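PDB 3TOV: glycosyl transferase family 9 from Veillonella parvula, which probably transfers a sugar, perhaps a heptose, from an activated nucleotide donor to an acceptor, as in heptosyltransferases of the GT-B fold. Local coordinates for residues V13-M17 / Y43-E47. Numbering follows the deposited sequence.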
# COMPACT_ATOMS: atom_id res chain seq x y z
N VAL A 13 1.21 -18.66 -3.23
CA VAL A 13 0.97 -17.41 -3.93
C VAL A 13 2.31 -16.72 -4.14
O VAL A 13 3.10 -16.56 -3.22
CB VAL A 13 0.01 -16.50 -3.15
CG1 VAL A 13 -0.35 -15.24 -3.96
CG2 VAL A 13 -1.23 -17.28 -2.79
N THR A 14 2.57 -16.33 -5.38
CA THR A 14 3.82 -15.70 -5.71
C THR A 14 3.57 -14.27 -6.14
O THR A 14 2.93 -14.02 -7.16
CB THR A 14 4.49 -16.43 -6.86
OG1 THR A 14 3.67 -16.31 -8.03
CG2 THR A 14 4.61 -17.88 -6.51
N PHE A 15 4.06 -13.33 -5.33
CA PHE A 15 4.04 -11.91 -5.64
C PHE A 15 5.33 -11.25 -5.11
O PHE A 15 5.55 -11.14 -3.90
CB PHE A 15 2.79 -11.27 -5.03
CG PHE A 15 2.41 -9.97 -5.66
CD1 PHE A 15 2.01 -9.91 -6.97
CD2 PHE A 15 2.45 -8.80 -4.92
CE1 PHE A 15 1.66 -8.70 -7.55
CE2 PHE A 15 2.10 -7.58 -5.49
CZ PHE A 15 1.70 -7.53 -6.81
N LEU A 16 6.22 -10.85 -6.02
CA LEU A 16 7.45 -10.20 -5.61
C LEU A 16 7.51 -8.73 -6.01
O LEU A 16 8.55 -8.25 -6.46
CB LEU A 16 8.65 -10.94 -6.21
CG LEU A 16 8.74 -12.40 -5.80
CD1 LEU A 16 10.07 -13.02 -6.22
CD2 LEU A 16 8.55 -12.51 -4.30
N MSE A 17 6.41 -8.01 -5.83
CA MSE A 17 6.37 -6.61 -6.22
C MSE A 17 6.67 -5.66 -5.06
O MSE A 17 7.29 -6.03 -4.06
CB MSE A 17 5.05 -6.25 -6.89
CG MSE A 17 4.83 -6.97 -8.22
SE MSE A 17 3.26 -6.38 -9.27
CE MSE A 17 4.01 -4.69 -9.94
N TYR A 43 2.60 -17.69 1.28
CA TYR A 43 2.89 -16.47 0.52
C TYR A 43 4.38 -16.29 0.29
O TYR A 43 5.20 -16.65 1.13
CB TYR A 43 2.41 -15.27 1.31
CG TYR A 43 2.17 -14.01 0.48
CD1 TYR A 43 0.88 -13.61 0.17
CD2 TYR A 43 3.22 -13.19 0.06
CE1 TYR A 43 0.63 -12.47 -0.56
CE2 TYR A 43 2.99 -12.04 -0.67
CZ TYR A 43 1.68 -11.69 -0.97
OH TYR A 43 1.37 -10.56 -1.70
N VAL A 44 4.73 -15.68 -0.83
CA VAL A 44 6.12 -15.45 -1.17
C VAL A 44 6.37 -14.00 -1.63
O VAL A 44 6.09 -13.65 -2.78
CB VAL A 44 6.55 -16.41 -2.27
CG1 VAL A 44 8.04 -16.31 -2.53
CG2 VAL A 44 6.17 -17.84 -1.88
N ILE A 45 6.89 -13.16 -0.71
CA ILE A 45 7.30 -11.78 -1.02
C ILE A 45 8.80 -11.66 -1.16
O ILE A 45 9.54 -12.64 -1.07
CB ILE A 45 7.00 -10.75 0.12
CG1 ILE A 45 6.50 -11.44 1.38
CG2 ILE A 45 6.16 -9.59 -0.36
CD1 ILE A 45 7.64 -12.12 2.15
N ASP A 46 9.23 -10.41 -1.33
CA ASP A 46 10.64 -10.04 -1.37
C ASP A 46 11.10 -9.63 0.03
O ASP A 46 10.41 -8.88 0.72
CB ASP A 46 10.84 -8.91 -2.39
CG ASP A 46 11.79 -7.84 -1.89
OD1 ASP A 46 13.00 -7.89 -2.24
OD2 ASP A 46 11.33 -6.94 -1.17
N GLU A 47 12.27 -10.12 0.43
CA GLU A 47 12.78 -9.97 1.79
C GLU A 47 12.37 -8.69 2.52
O GLU A 47 11.94 -8.75 3.67
CB GLU A 47 14.32 -10.13 1.80
CG GLU A 47 15.12 -8.83 1.94
CD GLU A 47 15.95 -8.47 0.70
OE1 GLU A 47 15.35 -8.07 -0.33
OE2 GLU A 47 17.19 -8.57 0.75
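The carbonyl oxygen of V44 accepts the backbone N-H of F15, with F15 N to V44 O 3.3 Å. This is the parallel ladder between strands 10-14 and 40-46, neighbours in the Rossmann-like sheet of the N-terminal half, as expected of a GT-B glycosyltransferase. One step back, V44 N reaches V13 O at 3.0 Å, but the bend at the hydrogen makes that bond weak. The register pairs V13 with Y43 on one face and T14 with V44 on the other. The hydroxyl of T14 hydrogen-bonds N95 OD1, at the end of strand 92-95, the neighbour of 10-14 on its other side.

Past T14 the first strand gives way to loop, and side chains join the backbone in the contact. The F15 and Y43 side chains run side by side in the same direction, each with CG anti to its own backbone nitrogen (chi1 -160° and -159°). Y43 OH therefore lies alongside the root of the phenylalanine, 3.7 Å from F15 CB, while it hydrogen-bonds T25 OG1. Helix 19-23, which follows the loop, covers both aromatics through V22. One branch of L16, CD2, lies against the backbone of the second strand at V44 O and I45 C, and is 4.2 Å from V44 CG1. F15 O receives a nearly straight CA-H...O contact from I45 CA, 3.4 Å away with 170° at the hydrogen.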